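Local coordinates for protein diol-dehydratase (Roseburia inulinivorans, PDB 5I2A) that acts as a B12-independent diol dehydratase of the glycyl radical family, removing water from 1,2-propanediol, at residues 164-169 against 438-443; 281-286 against 342-347. All coordinates share one frame; numbering follows the deposited sequence.

Contact 1 of 2, residues 164-169 against 438-443; sequences VGHVTV and CVEPQV. With EDO (1,2-ethanediol), chain C.
E440 and Q442 reach from 438-443 to H166 and T168 of 164-169, with a bound 1,2-ethanediol filling part of the space between. At the start of 438-443, the thiol of C438 faces this diol, SG lying 3.6 Å from its C1. C438 N (2.9 Å) and V439 N (2.8 Å) both donate to E440 OE1 from one face of the carboxylate. A glutamate suits this place because its two oxygens divide the work; the bend at chi2 (102°) turns the carboxylate back so that E440 OE1 meets those N-H groups. E440 OE2 accepts from the diol O1 at 2.6 Å and lies at the edge of the H166 ring, 3.8 Å from CD2, the carboxylate and ring planes being 42° apart. A histidine fits opposite because both its nitrogens work: H166 ND1 donates to V164 O (2.9 Å), close to the ring plane, which fixes the ring's rotation, and H166 NE2 donates to the diol O2 at 2.8 Å. The cysteine-valine-glutamate sequence is consistent with the Cys loop of glycyl radical enzymes, which enters the barrel core, where a cysteine of this kind carries the thiyl radical in relatives. Beyond P441, on the strand that pairs with 434-436, Q442 stretches its long side chain across. Q442 OE1 accepts from T168 N on an in-plane lone pair (3.0 Å, 160° at the hydrogen). Q442 NE2 hydrogen-bonds with H451 and makes a weak bond to a water within hydrogen-bonding distance of H166 O. T168 OG1 turns to S286 and N434.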
loop_
_atom_site.group_PDB
_atom_site.type_symbol
_atom_site.label_atom_id
_atom_site.label_comp_id
_atom_site.label_asym_id
_atom_site.label_seq_id
_atom_site.Cartn_x
_atom_site.Cartn_y
_atom_site.Cartn_z
ATOM N N VAL A 164 -13.988 9.789 -6.272
ATOM C CA VAL A 164 -13.501 10.194 -7.583
ATOM C C VAL A 164 -14.648 10.160 -8.605
ATOM O O VAL A 164 -15.169 11.198 -8.983
ATOM C CB VAL A 164 -12.327 9.307 -8.057
ATOM C CG1 VAL A 164 -11.868 9.728 -9.449
ATOM C CG2 VAL A 164 -11.146 9.428 -7.079
ATOM N N GLY A 165 -15.057 8.965 -9.018
ATOM C CA GLY A 165 -16.120 8.847 -9.998
ATOM C C GLY A 165 -15.607 9.187 -11.389
ATOM O O GLY A 165 -14.567 8.677 -11.784
ATOM N N HIS A 166 -16.330 10.048 -12.106
ATOM C CA HIS A 166 -15.927 10.533 -13.433
ATOM C C HIS A 166 -15.590 9.371 -14.356
ATOM O O HIS A 166 -14.473 9.233 -14.842
ATOM C CB HIS A 166 -14.748 11.513 -13.307
ATOM C CG HIS A 166 -15.136 12.791 -12.646
ATOM N ND1 HIS A 166 -15.475 12.860 -11.306
ATOM C CD2 HIS A 166 -15.337 14.033 -13.145
ATOM C CE1 HIS A 166 -15.836 14.093 -11.010
ATOM N NE2 HIS A 166 -15.749 14.830 -12.107
ATOM N N VAL A 167 -16.583 8.528 -14.566
ATOM C CA VAL A 167 -16.395 7.307 -15.305
ATOM C C VAL A 167 -17.713 6.875 -15.943
ATOM O O VAL A 167 -18.803 7.122 -15.402
ATOM C CB VAL A 167 -15.853 6.174 -14.391
ATOM C CG1 VAL A 167 -16.821 5.911 -13.244
ATOM C CG2 VAL A 167 -15.609 4.883 -15.190
ATOM N N THR A 168 -17.590 6.266 -17.117
ATOM C CA THR A 168 -18.656 5.501 -17.733
ATOM C C THR A 168 -18.267 4.033 -17.707
ATOM O O THR A 168 -17.393 3.571 -18.437
ATOM C CB THR A 168 -18.919 5.913 -19.180
ATOM O OG1 THR A 168 -19.380 7.256 -19.209
ATOM C CG2 THR A 168 -19.955 4.979 -19.814
ATOM N N VAL A 169 -18.973 3.312 -16.872
ATOM C CA VAL A 169 -18.696 1.939 -16.571
ATOM C C VAL A 169 -19.322 1.067 -17.691
ATOM O O VAL A 169 -20.030 1.587 -18.564
ATOM C CB VAL A 169 -19.276 1.668 -15.165
ATOM C CG1 VAL A 169 -20.697 1.082 -15.200
ATOM C CG2 VAL A 169 -18.312 1.039 -14.252
ATOM N N CYS A 438 -19.112 17.173 -17.417
ATOM C CA CYS A 438 -19.411 18.390 -18.169
ATOM C C CYS A 438 -19.044 18.269 -19.659
ATOM O O CYS A 438 -19.920 18.322 -20.511
ATOM C CB CYS A 438 -18.686 19.589 -17.555
ATOM S SG CYS A 438 -19.347 20.111 -15.931
ATOM N N VAL A 439 -17.755 18.116 -19.969
ATOM C CA VAL A 439 -17.299 18.122 -21.360
ATOM C C VAL A 439 -16.130 17.159 -21.626
ATOM O O VAL A 439 -15.445 17.275 -22.643
ATOM C CB VAL A 439 -16.854 19.527 -21.802
ATOM C CG1 VAL A 439 -18.008 20.528 -21.767
ATOM C CG2 VAL A 439 -15.694 20.004 -20.964
ATOM N N GLU A 440 -15.920 16.201 -20.728
ATOM C CA GLU A 440 -14.698 15.400 -20.756
ATOM C C GLU A 440 -14.878 14.073 -21.507
ATOM O O GLU A 440 -15.596 13.198 -21.063
ATOM C CB GLU A 440 -14.207 15.142 -19.320
ATOM C CG GLU A 440 -14.144 16.400 -18.451
ATOM C CD GLU A 440 -15.322 16.516 -17.490
ATOM O OE1 GLU A 440 -16.215 17.357 -17.719
ATOM O OE2 GLU A 440 -15.335 15.783 -16.491
ATOM N N PRO A 441 -14.222 13.924 -22.659
ATOM C CA PRO A 441 -14.447 12.710 -23.455
ATOM C C PRO A 441 -13.660 11.501 -22.956
ATOM O O PRO A 441 -12.572 11.647 -22.404
ATOM C CB PRO A 441 -13.985 13.127 -24.858
ATOM C CG PRO A 441 -13.004 14.203 -24.637
ATOM C CD PRO A 441 -13.367 14.902 -23.348
ATOM N N GLN A 442 -14.200 10.308 -23.149
ATOM C CA GLN A 442 -13.517 9.130 -22.662
ATOM C C GLN A 442 -13.947 7.912 -23.481
ATOM O O GLN A 442 -15.059 7.872 -24.021
ATOM C CB GLN A 442 -13.851 8.921 -21.194
ATOM C CG GLN A 442 -13.748 7.554 -20.696
ATOM C CD GLN A 442 -14.320 7.344 -19.314
ATOM O OE1 GLN A 442 -15.360 6.704 -19.128
ATOM N NE2 GLN A 442 -13.685 7.976 -18.347
ATOM N N VAL A 443 -13.060 6.932 -23.592
ATOM C CA VAL A 443 -13.424 5.593 -24.066
ATOM C C VAL A 443 -14.113 4.875 -22.919
ATOM O O VAL A 443 -13.500 4.625 -21.892
ATOM C CB VAL A 443 -12.183 4.799 -24.530
ATOM C CG1 VAL A 443 -12.562 3.353 -24.880
ATOM C CG2 VAL A 443 -11.517 5.512 -25.711
HETATM C C1 EDO C . -17.243 17.712 -14.297
HETATM O O1 EDO C . -17.090 16.328 -14.603
HETATM C C2 EDO C . -17.796 17.811 -12.872
HETATM O O2 EDO C . -16.831 17.388 -11.888
HETATM O O HOH W 1 -12.817 7.280 -15.900
#

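Contact 2 of 2, residues 281-286 against 342-347; sequences SGHSIS and SLFQNL. With EDO (1,2-ethanediol), chain C.
The rings of H283 and F344 meet obliquely, their planes at 43°, with F344 CD2 over one face of the imidazole, 3.4 Å above it. At the imidazole's edge, in plane, lie S284 OG and O2 of the 1,2-ethanediol; on the phenyl ring, the diol C2 rests over one face and S342 OG over the centre of the other. S342 makes an ST turn, its OG accepting from F344 N at 2.9 Å, just before strand 346-350, by family probably part of the barrel core. Chi1 of 62° sets H283 CG between its backbone N and carbonyl carbon, and from there H283 NE2 donates to the diol O2 at 2.8 Å, while ND1 bonds to K328. An alanine at H283 would probably leave that diol oxygen without this donor and open a gap beside F344 CD2. S284 is small enough to sit against F344 CB while S284 OG donates to the diol O1 at 2.8 Å. S284 N donates to L343 O at 2.9 Å, to which a water held by I285 N also donates. S286 OG donates to S284 O at 3.0 Å, from above the carbonyl plane, and accepts a weak bond from N346 N at 3.4 Å.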
loop_
_atom_site.group_PDB
_atom_site.type_symbol
_atom_site.label_atom_id
_atom_site.label_comp_id
_atom_site.label_asym_id
_atom_site.label_seq_id
_atom_site.Cartn_x
_atom_site.Cartn_y
_atom_site.Cartn_z
ATOM N N SER A 281 -18.793 8.414 -3.267
ATOM C CA SER A 281 -19.450 9.702 -3.523
ATOM C C SER A 281 -18.909 10.445 -4.747
ATOM O O SER A 281 -19.298 11.583 -4.993
ATOM C CB SER A 281 -19.327 10.615 -2.297
ATOM O OG SER A 281 -17.987 10.669 -1.852
ATOM N N GLY A 282 -18.008 9.819 -5.495
ATOM C CA GLY A 282 -17.550 10.408 -6.746
ATOM C C GLY A 282 -18.756 10.736 -7.625
ATOM O O GLY A 282 -19.666 9.919 -7.757
ATOM N N HIS A 283 -18.816 11.945 -8.173
ATOM C CA HIS A 283 -19.907 12.243 -9.096
ATOM C C HIS A 283 -19.418 12.101 -10.547
ATOM O O HIS A 283 -18.400 11.452 -10.800
ATOM C CB HIS A 283 -20.528 13.626 -8.808
ATOM C CG HIS A 283 -19.586 14.784 -8.965
ATOM N ND1 HIS A 283 -19.253 15.624 -7.917
ATOM C CD2 HIS A 283 -18.946 15.272 -10.054
ATOM C CE1 HIS A 283 -18.439 16.565 -8.357
ATOM N NE2 HIS A 283 -18.234 16.374 -9.648
ATOM N N SER A 284 -20.174 12.658 -11.489
ATOM C CA SER A 284 -19.954 12.431 -12.924
ATOM C C SER A 284 -19.916 10.943 -13.293
ATOM O O SER A 284 -19.200 10.532 -14.206
ATOM C CB SER A 284 -18.676 13.124 -13.394
ATOM O OG SER A 284 -18.821 14.516 -13.254
ATOM N N ILE A 285 -20.695 10.146 -12.574
ATOM C CA ILE A 285 -21.018 8.799 -13.004
ATOM C C ILE A 285 -21.943 8.950 -14.223
ATOM O O ILE A 285 -23.130 9.301 -14.088
ATOM C CB ILE A 285 -21.688 7.991 -11.873
ATOM C CG1 ILE A 285 -20.765 7.936 -10.650
ATOM C CG2 ILE A 285 -22.098 6.601 -12.360
ATOM C CD1 ILE A 285 -19.358 7.353 -10.930
ATOM N N SER A 286 -21.389 8.731 -15.410
ATOM C CA SER A 286 -22.060 9.130 -16.639
ATOM C C SER A 286 -22.580 7.948 -17.458
ATOM O O SER A 286 -21.802 7.124 -17.942
ATOM C CB SER A 286 -21.111 9.978 -17.490
ATOM O OG SER A 286 -20.643 11.092 -16.747
ATOM N N SER A 342 -26.174 19.395 -8.877
ATOM C CA SER A 342 -25.885 18.464 -9.960
ATOM C C SER A 342 -24.974 17.312 -9.511
ATOM O O SER A 342 -24.137 17.463 -8.607
ATOM C CB SER A 342 -25.235 19.181 -11.155
ATOM O OG SER A 342 -25.200 18.306 -12.275
ATOM N N LEU A 343 -25.157 16.168 -10.160
ATOM C CA LEU A 343 -24.245 15.035 -10.070
ATOM C C LEU A 343 -23.548 14.820 -11.422
ATOM O O LEU A 343 -22.812 13.846 -11.598
ATOM C CB LEU A 343 -25.000 13.766 -9.634
ATOM C CG LEU A 343 -25.438 13.784 -8.161
ATOM C CD1 LEU A 343 -26.220 12.521 -7.786
ATOM C CD2 LEU A 343 -24.218 13.925 -7.279
ATOM N N PHE A 344 -23.815 15.730 -12.365
ATOM C CA PHE A 344 -23.158 15.747 -13.671
ATOM C C PHE A 344 -23.199 14.377 -14.349
ATOM O O PHE A 344 -22.175 13.852 -14.782
ATOM C CB PHE A 344 -21.707 16.237 -13.508
ATOM C CG PHE A 344 -21.603 17.470 -12.649
ATOM C CD1 PHE A 344 -21.748 18.731 -13.208
ATOM C CD2 PHE A 344 -21.446 17.361 -11.268
ATOM C CE1 PHE A 344 -21.698 19.872 -12.405
ATOM C CE2 PHE A 344 -21.398 18.501 -10.460
ATOM C CZ PHE A 344 -21.509 19.751 -11.026
ATOM N N GLN A 345 -24.389 13.796 -14.395
ATOM C CA GLN A 345 -24.577 12.471 -14.945
ATOM C C GLN A 345 -24.821 12.627 -16.439
ATOM O O GLN A 345 -25.941 12.893 -16.880
ATOM C CB GLN A 345 -25.729 11.743 -14.241
ATOM C CG GLN A 345 -25.487 11.548 -12.713
ATOM C CD GLN A 345 -26.716 11.018 -11.968
ATOM O OE1 GLN A 345 -26.753 9.859 -11.549
ATOM N NE2 GLN A 345 -27.719 11.880 -11.790
ATOM N N ASN A 346 -23.746 12.502 -17.209
ATOM C CA ASN A 346 -23.814 12.829 -18.615
ATOM C C ASN A 346 -24.280 11.629 -19.431
ATOM O O ASN A 346 -23.756 10.527 -19.293
ATOM C CB ASN A 346 -22.470 13.320 -19.127
ATOM C CG ASN A 346 -22.599 14.084 -20.435
ATOM O OD1 ASN A 346 -22.918 13.511 -21.474
ATOM N ND2 ASN A 346 -22.345 15.381 -20.383
ATOM N N LEU A 347 -25.273 11.875 -20.277
ATOM C CA LEU A 347 -25.892 10.850 -21.099
ATOM C C LEU A 347 -25.974 11.400 -22.503
ATOM O O LEU A 347 -26.519 12.486 -22.731
ATOM C CB LEU A 347 -27.285 10.463 -20.566
ATOM C CG LEU A 347 -28.011 9.268 -21.205
ATOM C CD1 LEU A 347 -28.976 8.632 -20.188
ATOM C CD2 LEU A 347 -28.775 9.649 -22.460
HETATM C C1 EDO C . -17.243 17.712 -14.297
HETATM O O1 EDO C . -17.090 16.328 -14.603
HETATM C C2 EDO C . -17.796 17.811 -12.872
HETATM O O2 EDO C . -16.831 17.388 -11.888
HETATM O O HOH W 2 -22.574 11.105 -10.702
#

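How the contacts relate
The centres of contact 1 and contact 2 lie about 8 Å apart, both buried near the middle of the chain. In sequence the segments run 164-169, 281-286, 342-347, 438-443, so contact 2 is nested inside the loop that contact 1 closes. Their first segments are neighbours: strands 165-167 and 283-285 form a two-stranded parallel sheet, joined for instance by H166 N and H283 O at 2.8 Å. Their second segments belong to different sheets, 342-347 running into strand 346-350 and 438-443 carrying a hairpin strand. All four segments touch one diol, with D452 as a further partner, consistent with a substrate pocket, although the ethanediol itself probably came from the crystallisation liquor.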